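PDB 6W0P: kojibiose phosphorylase from Gut metagenome, which is a carbohydrate-active enzyme of glycosyl hydrolase family 65, joining a beta-rich N-terminal domain to a helical catalytic domain and a small C-terminal beta domain. Local coordinates for residues M27-I32 with T660-I664; Y316-M321 with I664-A670; I689-P694 with P734-Y738; K727-I732 with E743-K747. One frame throughout, in Å; residues are numbered along the deposited sequence. Where two conformers were deposited one is given.

Contact 1: M27-I32 with T660-I664; sequences MVSESI and TCEGI
Residues 27-32 are alpha-helical (Ile32 N to Val28 O, 3.0 Å). Facing them, 660-662 make a 3-10 turn closed by Gly663 N to Thr660 O at 3.0 Å, after which the chain extends into Ile664 (phi/psi -79/158). Gly663 sits at 146/167, where a CB would jam against the carbonyl O of Glu662, so glycine suits the bend. The backbones nearly touch: CA of Val28 lies 4.0 Å from CA of Cys661, and CA of Ser31 4.7 Å from CA of Gly663. Small Ser31, rotamer m, fits this gap and donates from OG to Thr660 O (2.7 Å), the carbonyl that also closes the turn. Met27 CB packs on Cys661 CB at 3.7 Å, Ile32 CG1 on Thr660 CG2 at 3.9 Å, and Ile664 CG2 lies 3.6 Å from Ser31 O. Arg43 bonds Ser31 OG and Cys661 O and pairs with Glu30. The contact thus docks a short helix of the N-terminal domain on the loop entering helix 666-680, with helix 308-324 touching Ile664.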
loop_
_atom_site.group_PDB
_atom_site.type_symbol
_atom_site.label_atom_id
_atom_site.label_comp_id
_atom_site.label_asym_id
_atom_site.label_seq_id
_atom_site.Cartn_x
_atom_site.Cartn_y
_atom_site.Cartn_z
ATOM N N MET A 27 -16.358 28.083 -1.623
ATOM C CA MET A 27 -15.614 27.190 -2.544
ATOM C C MET A 27 -16.571 26.418 -3.469
ATOM O O MET A 27 -16.151 26.081 -4.582
ATOM C CB MET A 27 -14.710 26.234 -1.758
ATOM C CG MET A 27 -13.408 26.930 -1.261
ATOM S SD MET A 27 -12.326 25.814 -0.303
ATOM C CE MET A 27 -12.017 24.539 -1.532
ATOM N N VAL A 28 -17.821 26.186 -3.053
ATOM C CA VAL A 28 -18.853 25.501 -3.888
ATOM C C VAL A 28 -19.128 26.377 -5.110
ATOM O O VAL A 28 -19.097 25.846 -6.214
ATOM C CB VAL A 28 -20.149 25.195 -3.103
ATOM C CG1 VAL A 28 -21.286 24.787 -4.025
ATOM C CG2 VAL A 28 -19.919 24.124 -2.052
ATOM N N SER A 29 -19.350 27.678 -4.898
ATOM C CA SER A 29 -19.630 28.682 -5.951
ATOM C C SER A 29 -18.414 28.784 -6.875
ATOM O O SER A 29 -18.575 28.674 -8.097
ATOM C CB SER A 29 -20.024 30.006 -5.340
ATOM O OG SER A 29 -21.164 29.848 -4.489
ATOM N N GLU A 30 -17.219 28.947 -6.320
ATOM C CA GLU A 30 -15.959 28.920 -7.105
ATOM C C GLU A 30 -16.005 27.764 -8.122
ATOM O O GLU A 30 -15.582 27.964 -9.290
ATOM C CB GLU A 30 -14.740 28.733 -6.197
ATOM C CG GLU A 30 -14.358 29.947 -5.367
ATOM C CD GLU A 30 -13.091 29.773 -4.531
ATOM O OE1 GLU A 30 -12.624 28.615 -4.364
ATOM O OE2 GLU A 30 -12.571 30.796 -4.032
ATOM N N SER A 31 -16.441 26.570 -7.703
ATOM C CA SER A 31 -16.416 25.365 -8.570
ATOM C C SER A 31 -17.501 25.496 -9.657
ATOM O O SER A 31 -17.195 25.409 -10.850
ATOM C CB SER A 31 -16.581 24.111 -7.745
ATOM O OG SER A 31 -15.498 23.936 -6.841
ATOM N N ILE A 32 -18.715 25.799 -9.229
ATOM C CA ILE A 32 -19.945 25.784 -10.064
ATOM C C ILE A 32 -19.823 26.833 -11.154
ATOM O O ILE A 32 -20.194 26.547 -12.312
ATOM C CB ILE A 32 -21.192 25.995 -9.184
ATOM C CG1 ILE A 32 -21.452 24.757 -8.325
ATOM C CG2 ILE A 32 -22.392 26.385 -10.040
ATOM C CD1 ILE A 32 -22.603 24.901 -7.356
ATOM N N THR A 660 -18.429 19.295 -3.937
ATOM C CA THR A 660 -18.399 20.179 -5.124
ATOM C C THR A 660 -17.483 21.367 -4.825
ATOM O O THR A 660 -17.065 22.021 -5.790
ATOM C CB THR A 660 -19.810 20.583 -5.569
ATOM O OG1 THR A 660 -20.381 19.424 -6.174
ATOM C CG2 THR A 660 -19.829 21.741 -6.544
ATOM N N CYS A 661 -17.153 21.618 -3.553
ATOM C CA CYS A 661 -16.135 22.638 -3.136
ATOM C C CYS A 661 -14.819 22.371 -3.863
ATOM O O CYS A 661 -14.169 23.347 -4.222
ATOM C CB CYS A 661 -15.923 22.692 -1.621
ATOM S SG CYS A 661 -15.524 21.112 -0.824
ATOM N N GLU A 662 -14.497 21.096 -4.133
ATOM C CA GLU A 662 -13.229 20.650 -4.767
ATOM C C GLU A 662 -13.274 20.870 -6.282
ATOM O O GLU A 662 -12.192 20.913 -6.922
ATOM C CB GLU A 662 -12.978 19.152 -4.555
ATOM C CG GLU A 662 -12.698 18.723 -3.123
ATOM C CD GLU A 662 -12.592 17.209 -2.953
ATOM O OE1 GLU A 662 -12.384 16.505 -3.954
ATOM O OE2 GLU A 662 -12.749 16.722 -1.827
ATOM N N GLY A 663 -14.464 20.968 -6.863
ATOM C CA GLY A 663 -14.603 20.984 -8.333
ATOM C C GLY A 663 -15.881 20.305 -8.765
ATOM O O GLY A 663 -16.569 19.705 -7.915
ATOM N N ILE A 664 -16.239 20.483 -10.026
ATOM C CA ILE A 664 -17.446 19.850 -10.625
ATOM C C ILE A 664 -17.064 18.399 -10.936
ATOM O O ILE A 664 -15.827 18.116 -11.051
ATOM C CB ILE A 664 -17.913 20.632 -11.870
ATOM C CG1 ILE A 664 -16.894 20.585 -13.014
ATOM C CG2 ILE A 664 -18.259 22.060 -11.503
ATOM C CD1 ILE A 664 -17.336 21.359 -14.226
#

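Contact 2: Y316-M321 with I664-A670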
loop_
_atom_site.group_PDB
_atom_site.type_symbol
_atom_site.label_atom_id
_atom_site.label_comp_id
_atom_site.label_asym_id
_atom_site.label_seq_id
_atom_site.Cartn_x
_atom_site.Cartn_y
_atom_site.Cartn_z
ATOM N N TYR A 316 -26.951 23.580 -17.641
ATOM C CA TYR A 316 -25.686 23.788 -16.908
ATOM C C TYR A 316 -24.702 22.688 -17.328
ATOM O O TYR A 316 -23.521 23.012 -17.633
ATOM C CB TYR A 316 -25.921 23.853 -15.390
ATOM C CG TYR A 316 -24.639 23.979 -14.617
ATOM C CD1 TYR A 316 -23.955 25.182 -14.549
ATOM C CD2 TYR A 316 -24.067 22.876 -14.018
ATOM C CE1 TYR A 316 -22.751 25.287 -13.874
ATOM C CE2 TYR A 316 -22.881 22.969 -13.317
ATOM C CZ TYR A 316 -22.210 24.176 -13.255
ATOM O OH TYR A 316 -21.022 24.235 -12.595
ATOM N N CYS A 317 -25.144 21.420 -17.287
ATOM C CA CYS A 317 -24.312 20.229 -17.642
ATOM C C CYS A 317 -23.785 20.358 -19.081
ATOM O O CYS A 317 -22.575 20.193 -19.287
ATOM C CB CYS A 317 -25.088 18.921 -17.488
ATOM S SG CYS A 317 -25.468 18.507 -15.765
ATOM N N LEU A 318 -24.639 20.678 -20.049
ATOM C CA LEU A 318 -24.196 20.885 -21.449
ATOM C C LEU A 318 -23.147 22.021 -21.488
ATOM O O LEU A 318 -22.127 21.876 -22.202
ATOM C CB LEU A 318 -25.391 21.166 -22.365
ATOM C CG LEU A 318 -26.432 20.048 -22.423
ATOM C CD1 LEU A 318 -27.443 20.294 -23.528
ATOM C CD2 LEU A 318 -25.783 18.683 -22.606
ATOM N N PHE A 319 -23.377 23.093 -20.737
ATOM C CA PHE A 319 -22.463 24.260 -20.695
ATOM C C PHE A 319 -21.063 23.802 -20.287
ATOM O O PHE A 319 -20.089 24.167 -20.977
ATOM C CB PHE A 319 -23.029 25.355 -19.794
ATOM C CG PHE A 319 -22.100 26.530 -19.638
ATOM C CD1 PHE A 319 -22.077 27.532 -20.588
ATOM C CD2 PHE A 319 -21.227 26.596 -18.573
ATOM C CE1 PHE A 319 -21.204 28.597 -20.462
ATOM C CE2 PHE A 319 -20.370 27.675 -18.435
ATOM C CZ PHE A 319 -20.351 28.665 -19.382
ATOM N N GLN A 320 -20.956 23.034 -19.200
ATOM C CA GLN A 320 -19.657 22.529 -18.668
ATOM C C GLN A 320 -19.001 21.519 -19.628
ATOM O O GLN A 320 -17.745 21.435 -19.652
ATOM C CB GLN A 320 -19.850 21.918 -17.277
ATOM C CG GLN A 320 -20.185 22.946 -16.202
ATOM C CD GLN A 320 -19.110 24.004 -16.044
ATOM O OE1 GLN A 320 -17.988 23.888 -16.552
ATOM N NE2 GLN A 320 -19.454 25.062 -15.330
ATOM N N MET A 321 -19.791 20.730 -20.350
ATOM C CA MET A 321 -19.251 19.754 -21.329
ATOM C C MET A 321 -18.582 20.543 -22.456
ATOM O O MET A 321 -17.519 20.139 -22.878
ATOM C CB MET A 321 -20.322 18.830 -21.929
ATOM C CG MET A 321 -20.912 17.812 -20.947
ATOM S SD MET A 321 -19.694 16.619 -20.378
ATOM C CE MET A 321 -19.686 15.513 -21.790
ATOM N N ILE A 664 -16.239 20.483 -10.026
ATOM C CA ILE A 664 -17.446 19.850 -10.625
ATOM C C ILE A 664 -17.064 18.399 -10.936
ATOM O O ILE A 664 -15.827 18.116 -11.051
ATOM C CB ILE A 664 -17.913 20.632 -11.870
ATOM C CG1 ILE A 664 -16.894 20.585 -13.014
ATOM C CG2 ILE A 664 -18.259 22.060 -11.503
ATOM C CD1 ILE A 664 -17.336 21.359 -14.226
ATOM N N HIS A 665 -18.061 17.525 -11.040
ATOM C CA HIS A 665 -17.908 16.084 -11.353
ATOM C C HIS A 665 -18.210 15.840 -12.841
ATOM O O HIS A 665 -19.399 15.731 -13.226
ATOM C CB HIS A 665 -18.823 15.259 -10.458
ATOM C CG HIS A 665 -18.595 15.422 -9.003
ATOM N ND1 HIS A 665 -18.964 16.546 -8.339
ATOM C CD2 HIS A 665 -18.108 14.569 -8.083
ATOM C CE1 HIS A 665 -18.701 16.394 -7.064
ATOM N NE2 HIS A 665 -18.175 15.199 -6.883
ATOM N N MET A 666 -17.151 15.732 -13.633
ATOM C CA MET A 666 -17.224 15.769 -15.106
ATOM C C MET A 666 -18.022 14.546 -15.596
ATOM O O MET A 666 -18.915 14.716 -16.419
ATOM C CB MET A 666 -15.798 15.778 -15.658
ATOM C CG MET A 666 -15.600 16.635 -16.878
ATOM S SD MET A 666 -16.302 18.284 -16.715
ATOM C CE MET A 666 -17.507 18.177 -18.033
ATOM N N THR A 667 -17.728 13.349 -15.094
ATOM C CA THR A 667 -18.413 12.098 -15.524
ATOM C C THR A 667 -19.899 12.178 -15.158
ATOM O O THR A 667 -20.731 11.784 -15.969
ATOM C CB THR A 667 -17.783 10.840 -14.928
ATOM O OG1 THR A 667 -16.513 10.723 -15.542
ATOM C CG2 THR A 667 -18.576 9.587 -15.230
ATOM N N SER A 668 -20.206 12.679 -13.977
ATOM C CA SER A 668 -21.596 12.869 -13.506
ATOM C C SER A 668 -22.324 13.830 -14.452
ATOM O O SER A 668 -23.501 13.568 -14.802
ATOM C CB SER A 668 -21.635 13.346 -12.090
ATOM O OG SER A 668 -22.916 13.908 -11.848
ATOM N N ILE A 669 -21.626 14.868 -14.902
ATOM C CA ILE A 669 -22.160 15.877 -15.850
ATOM C C ILE A 669 -22.455 15.187 -17.185
ATOM O O ILE A 669 -23.571 15.398 -17.694
ATOM C CB ILE A 669 -21.183 17.071 -15.944
ATOM C CG1 ILE A 669 -21.283 17.901 -14.664
ATOM C CG2 ILE A 669 -21.439 17.935 -17.170
ATOM C CD1 ILE A 669 -20.254 18.969 -14.542
ATOM N N ALA A 670 -21.517 14.389 -17.711
ATOM C CA ALA A 670 -21.667 13.651 -18.982
ATOM C C ALA A 670 -22.822 12.661 -18.843
ATOM O O ALA A 670 -23.584 12.513 -19.799
ATOM C CB ALA A 670 -20.401 12.921 -19.348
#
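This is a buried helix-helix contact in the helical catalytic domain, between helix 308-324 and the start of helix 666-680, the last helix of the chain. Family 65 catalytic domains are (alpha/alpha)6 barrels, and the pairing of an early helix with the last one is consistent with closure of that ring. The short axes approach to 9.4 Å and cross steeply, at -123°. Ile669 is the central side chain of the contact: its CG2 lies 3.3 Å from Cys317 O and 3.8 Å from both Cys317 CB and Met321 CG, while its CD1 reaches Gln320 CB at 4.0 Å. A branched aliphatic side chain suits a site that it must fill in several directions at once. The flexible thioethers fill the space beside it, with Met666 CE 3.6 Å from Met321 SD, and Met321 CE 3.6 Å from Ala670 CB, where a small residue leaves room for the methyl. Just before the helix, Ile664 sets CG2 3.7 Å from Tyr316 OH and CD1 3.5 Å from Gln320 OE1. These polar ends have partners of their own: Tyr316 OH bonds Ile32 O, and Gln320 OE1 bonds Gln323. No hydrogen bond crosses between the segments, so the contact rests on shape and hydrophobic burial, with sulfur and methyl groups doing the fitting.

Contact 3: I689-P694 with P734-Y738; sequences ILNLTP and PINVY
The axes of the parallel strands 689-692 and 734-737 approach to 4.7 Å at 27°, pairing Asn691 with Asn736 (CA-CA 4.5 Å) and Leu692 with Val737 (5.0 Å). Asn736 N donates to Leu690 O (2.9 Å), Leu692 N to Asn736 O (2.8 Å) and Tyr738 N to Leu692 O (3.2 Å). Where the strands splay, a water fills the gap, 2.9 Å from Leu690 N and 2.6 Å from Pro734 O. On one face, Ile735, extended in its tt rotamer, sets CD1 over the notch between two leucines, 3.5 Å from Leu690 CD2 and 3.8 Å from Leu692 CD1. On the other, Asn691 OD1 rests 3.5 Å from Asn736 CB. Tyr738, at left-handed angles (55/35) and chi1 m, ends the strand and carries its ring forward beside Pro694: CZ meets Pro694 CD at 3.6 Å, and OH, at the ring edge, donates to Pro694 O at 2.6 Å. The aliphatic face of Leu690, Leu692, Ile735 and Val737 packs on Leu714, Val716, Ile725, Leu748 and Ile750 of the facing sheet, the layering of a beta sandwich.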
loop_
_atom_site.group_PDB
_atom_site.type_symbol
_atom_site.label_atom_id
_atom_site.label_comp_id
_atom_site.label_asym_id
_atom_site.label_seq_id
_atom_site.Cartn_x
_atom_site.Cartn_y
_atom_site.Cartn_z
ATOM N N ILE A 689 -27.883 1.644 -38.420
ATOM C CA ILE A 689 -29.235 2.280 -38.450
ATOM C C ILE A 689 -29.478 2.880 -37.064
ATOM O O ILE A 689 -29.367 2.141 -36.072
ATOM C CB ILE A 689 -30.360 1.270 -38.774
ATOM C CG1 ILE A 689 -30.108 0.405 -40.019
ATOM C CG2 ILE A 689 -31.693 1.980 -38.825
ATOM C CD1 ILE A 689 -30.206 1.131 -41.337
ATOM N N LEU A 690 -29.857 4.154 -36.994
ATOM C CA LEU A 690 -30.211 4.805 -35.715
ATOM C C LEU A 690 -31.565 4.270 -35.236
ATOM O O LEU A 690 -32.541 4.342 -36.013
ATOM C CB LEU A 690 -30.236 6.324 -35.913
ATOM C CG LEU A 690 -30.440 7.145 -34.644
ATOM C CD1 LEU A 690 -29.430 8.275 -34.580
ATOM C CD2 LEU A 690 -31.847 7.695 -34.578
ATOM N N ASN A 691 -31.595 3.809 -33.985
ATOM C CA ASN A 691 -32.791 3.344 -33.254
ATOM C C ASN A 691 -33.117 4.327 -32.124
ATOM O O ASN A 691 -32.184 4.832 -31.463
ATOM C CB ASN A 691 -32.599 1.947 -32.652
ATOM C CG ASN A 691 -32.594 0.811 -33.659
ATOM O OD1 ASN A 691 -33.432 -0.072 -33.568
ATOM N ND2 ASN A 691 -31.663 0.819 -34.603
ATOM N N LEU A 692 -34.412 4.546 -31.893
ATOM C CA LEU A 692 -34.974 5.270 -30.723
ATOM C C LEU A 692 -36.103 4.423 -30.138
ATOM O O LEU A 692 -36.792 3.761 -30.936
ATOM C CB LEU A 692 -35.521 6.629 -31.173
ATOM C CG LEU A 692 -34.495 7.602 -31.757
ATOM C CD1 LEU A 692 -35.194 8.845 -32.306
ATOM C CD2 LEU A 692 -33.477 7.991 -30.708
ATOM N N THR A 693 -36.226 4.405 -28.804
ATOM C CA THR A 693 -37.352 3.812 -28.037
ATOM C C THR A 693 -37.709 4.763 -26.910
ATOM O O THR A 693 -37.401 4.500 -25.753
ATOM C CB THR A 693 -37.003 2.440 -27.447
ATOM O OG1 THR A 693 -36.471 1.655 -28.503
ATOM C CG2 THR A 693 -38.199 1.735 -26.842
ATOM N N PRO A 694 -38.270 5.941 -27.228
ATOM C CA PRO A 694 -38.503 6.967 -26.217
ATOM C C PRO A 694 -39.531 6.566 -25.145
ATOM O O PRO A 694 -40.613 6.103 -25.472
ATOM C CB PRO A 694 -38.941 8.187 -27.042
ATOM C CG PRO A 694 -38.387 7.919 -28.418
ATOM C CD PRO A 694 -38.550 6.421 -28.584
ATOM N N PRO A 734 -32.890 6.483 -42.866
ATOM C CA PRO A 734 -33.643 5.422 -42.220
ATOM C C PRO A 734 -33.471 5.507 -40.710
ATOM O O PRO A 734 -32.371 5.664 -40.236
ATOM C CB PRO A 734 -33.040 4.116 -42.727
ATOM C CG PRO A 734 -31.704 4.500 -43.309
ATOM C CD PRO A 734 -31.800 5.957 -43.705
ATOM N N ILE A 735 -34.569 5.386 -40.002
ATOM C CA ILE A 735 -34.556 5.415 -38.521
ATOM C C ILE A 735 -35.577 4.393 -38.015
ATOM O O ILE A 735 -36.643 4.252 -38.626
ATOM C CB ILE A 735 -34.791 6.860 -38.040
ATOM C CG1 ILE A 735 -34.843 6.968 -36.516
ATOM C CG2 ILE A 735 -36.023 7.467 -38.698
ATOM C CD1 ILE A 735 -34.914 8.396 -36.042
ATOM N N ASN A 736 -35.212 3.693 -36.950
ATOM C CA ASN A 736 -36.010 2.606 -36.348
ATOM C C ASN A 736 -36.610 3.148 -35.046
ATOM O O ASN A 736 -35.810 3.512 -34.139
ATOM C CB ASN A 736 -35.102 1.383 -36.222
ATOM C CG ASN A 736 -35.903 0.128 -36.035
ATOM O OD1 ASN A 736 -36.680 0.050 -35.093
ATOM N ND2 ASN A 736 -35.751 -0.820 -36.943
ATOM N N VAL A 737 -37.936 3.300 -34.967
ATOM C CA VAL A 737 -38.627 3.831 -33.752
ATOM C C VAL A 737 -39.665 2.810 -33.262
ATOM O O VAL A 737 -40.586 2.430 -34.048
ATOM C CB VAL A 737 -39.264 5.222 -33.975
ATOM C CG1 VAL A 737 -39.696 5.855 -32.664
ATOM C CG2 VAL A 737 -38.334 6.184 -34.705
ATOM N N TYR A 738 -39.538 2.389 -31.997
ATOM C CA TYR A 738 -40.414 1.377 -31.363
ATOM C C TYR A 738 -40.379 0.116 -32.239
ATOM O O TYR A 738 -41.394 -0.562 -32.365
ATOM C CB TYR A 738 -41.829 1.930 -31.156
ATOM C CG TYR A 738 -41.903 3.122 -30.231
ATOM C CD1 TYR A 738 -41.341 3.081 -28.960
ATOM C CD2 TYR A 738 -42.514 4.303 -30.617
ATOM C CE1 TYR A 738 -41.400 4.161 -28.095
ATOM C CE2 TYR A 738 -42.576 5.394 -29.764
ATOM C CZ TYR A 738 -42.013 5.329 -28.500
ATOM O OH TYR A 738 -42.049 6.415 -27.661
HETATM O O HOH W 1 -29.892 5.559 -39.517
HETATM O O HOH W 2 -36.599 1.093 -32.087
#

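Contact 4: K727-I732 with E743-K747; sequences KKTKNI and ELIDK
Lys727 lays its long side chain over Leu744, CE 3.9 Å from Leu744 CG, within the C-terminal beta sandwich. Here two connections between the sheets meet at the sandwich's edge: loop 727-732 leads from strand 722-726 to strand 733-737, and 743-747 leads from strand 740-744 to strand 747-751. Ile745 (-115/-60) and Asp746 (-122/-45) make the break in the second. With chi1 p, chi2 and chi3 t and chi4 p, Lys727 carries NZ into a nest of oxygens, bonding Ile745 O (2.8 Å), Asn731 O (2.6 Å) and Thr729 OG1 (2.8 Å), with a weak bond to Thr729 O. A lysine suits this place because its methylenes can be buried while the ammonium group gathers carbonyls from both connections; Thr729 OG1 also bonds His712. At the rim, Ile732 is flanked by aliphatic carbons: its CG1 meets Ile745 CG1 and its CG2 meets Glu743 CG, each at 3.7 Å. The backbones are pinned by Lys727 N donating to Asp746 O at 3.1 Å, nearly straight at 165°.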
loop_
_atom_site.group_PDB
_atom_site.type_symbol
_atom_site.label_atom_id
_atom_site.label_comp_id
_atom_site.label_asym_id
_atom_site.label_seq_id
_atom_site.Cartn_x
_atom_site.Cartn_y
_atom_site.Cartn_z
ATOM N N LYS A 727 -35.552 17.003 -39.103
ATOM C CA LYS A 727 -34.246 17.439 -39.653
ATOM C C LYS A 727 -34.483 18.352 -40.865
ATOM O O LYS A 727 -35.595 18.353 -41.409
ATOM C CB LYS A 727 -33.375 16.218 -39.985
ATOM C CG LYS A 727 -33.673 15.486 -41.280
ATOM C CD LYS A 727 -32.889 14.213 -41.466
ATOM C CE LYS A 727 -33.349 13.455 -42.696
ATOM N NZ LYS A 727 -33.200 14.238 -43.943
ATOM N N LYS A 728 -33.431 19.057 -41.296
ATOM C CA LYS A 728 -33.467 20.036 -42.419
ATOM C C LYS A 728 -32.767 19.463 -43.658
ATOM O O LYS A 728 -32.878 20.073 -44.722
ATOM C CB LYS A 728 -32.784 21.341 -41.984
ATOM C CG LYS A 728 -33.346 21.969 -40.718
ATOM C CD LYS A 728 -34.768 22.445 -40.866
ATOM C CE LYS A 728 -34.884 23.948 -40.755
ATOM N NZ LYS A 728 -34.703 24.371 -39.349
ATOM N N THR A 729 -32.003 18.386 -43.518
ATOM C CA THR A 729 -31.313 17.748 -44.656
ATOM C C THR A 729 -32.388 17.216 -45.604
ATOM O O THR A 729 -33.516 16.947 -45.151
ATOM C CB THR A 729 -30.332 16.661 -44.201
ATOM O OG1 THR A 729 -31.002 15.831 -43.256
ATOM C CG2 THR A 729 -29.056 17.236 -43.621
ATOM N N LYS A 730 -32.037 17.052 -46.874
ATOM C CA LYS A 730 -32.998 16.738 -47.959
ATOM C C LYS A 730 -33.057 15.236 -48.195
ATOM O O LYS A 730 -34.033 14.804 -48.806
ATOM C CB LYS A 730 -32.597 17.441 -49.258
ATOM C CG LYS A 730 -32.468 18.956 -49.147
ATOM C CD LYS A 730 -33.759 19.605 -48.714
ATOM C CE LYS A 730 -33.651 21.110 -48.589
ATOM N NZ LYS A 730 -34.976 21.686 -48.261
ATOM N N ASN A 731 -32.030 14.496 -47.788
ATOM C CA ASN A 731 -31.871 13.066 -48.153
ATOM C C ASN A 731 -32.537 12.181 -47.089
ATOM O O ASN A 731 -32.752 12.626 -45.955
ATOM C CB ASN A 731 -30.401 12.702 -48.377
ATOM C CG ASN A 731 -29.526 13.016 -47.186
ATOM O OD1 ASN A 731 -29.632 14.097 -46.603
ATOM N ND2 ASN A 731 -28.659 12.084 -46.827
ATOM N N ILE A 732 -32.865 10.951 -47.456
ATOM C CA ILE A 732 -33.529 9.969 -46.558
ATOM C C ILE A 732 -32.533 9.519 -45.486
ATOM O O ILE A 732 -31.446 9.041 -45.847
ATOM C CB ILE A 732 -34.075 8.792 -47.387
ATOM C CG1 ILE A 732 -35.301 9.222 -48.212
ATOM C CG2 ILE A 732 -34.354 7.579 -46.493
ATOM C CD1 ILE A 732 -35.626 8.282 -49.359
ATOM N N GLU A 743 -38.457 6.068 -43.017
ATOM C CA GLU A 743 -37.546 6.893 -43.833
ATOM C C GLU A 743 -37.805 8.361 -43.469
ATOM O O GLU A 743 -38.764 8.932 -43.996
ATOM C CB GLU A 743 -37.805 6.615 -45.318
ATOM C CG GLU A 743 -37.206 5.292 -45.803
ATOM C CD GLU A 743 -37.423 5.032 -47.288
ATOM O OE1 GLU A 743 -38.445 5.506 -47.822
ATOM O OE2 GLU A 743 -36.561 4.386 -47.921
ATOM N N LEU A 744 -36.967 8.952 -42.626
ATOM C CA LEU A 744 -37.096 10.378 -42.235
ATOM C C LEU A 744 -36.552 11.261 -43.364
ATOM O O LEU A 744 -35.441 11.026 -43.834
ATOM C CB LEU A 744 -36.323 10.586 -40.935
ATOM C CG LEU A 744 -36.199 12.021 -40.465
ATOM C CD1 LEU A 744 -37.571 12.637 -40.255
ATOM C CD2 LEU A 744 -35.357 12.088 -39.195
ATOM N N ILE A 745 -37.339 12.216 -43.822
ATOM C CA ILE A 745 -36.873 13.202 -44.835
ATOM C C ILE A 745 -36.872 14.581 -44.168
ATOM O O ILE A 745 -35.791 15.161 -44.056
ATOM C CB ILE A 745 -37.731 13.127 -46.111
ATOM C CG1 ILE A 745 -37.552 11.768 -46.800
ATOM C CG2 ILE A 745 -37.400 14.278 -47.054
ATOM C CD1 ILE A 745 -38.601 11.440 -47.873
ATOM N N ASP A 746 -38.030 15.044 -43.688
ATOM C CA ASP A 746 -38.184 16.348 -42.986
ATOM C C ASP A 746 -38.763 16.127 -41.584
ATOM O O ASP A 746 -38.212 16.695 -40.627
ATOM C CB ASP A 746 -39.027 17.300 -43.823
ATOM C CG ASP A 746 -40.427 16.783 -44.129
ATOM O OD1 ASP A 746 -40.619 15.542 -44.318
ATOM O OD2 ASP A 746 -41.323 17.624 -44.152
ATOM N N LYS A 747 -39.787 15.288 -41.442
ATOM C CA LYS A 747 -40.594 15.197 -40.202
ATOM C C LYS A 747 -41.215 13.809 -40.074
ATOM O O LYS A 747 -41.733 13.268 -41.101
ATOM C CB LYS A 747 -41.668 16.279 -40.243
ATOM C CG LYS A 747 -42.545 16.431 -39.012
ATOM C CD LYS A 747 -43.300 17.767 -39.059
ATOM C CE LYS A 747 -44.492 17.853 -38.131
ATOM N NZ LYS A 747 -44.046 17.896 -36.717
#

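From the N terminus, helix 26-32 waits more than 600 residues for its partner, so contact 1 closes the longest loop, bringing the N-terminal domain onto the catalytic domain. Contact 2 opens inside that loop and closes just beyond it; the two cross, share Ile664 and touch where Tyr316 OH lies 2.5 Å from Ile32 O, a probable hydrogen bond. Both are complete before contact 3 begins in the C-terminal domain, its centre about 27 Å from that of contact 2. Contacts 3 and 4 also cross: 727-732 precedes strand 733-737 and 743-747 follows it. Their meeting point is Ile735 CG2 against Leu744 CB, 3.9 Å apart on neighbouring strands of one sheet.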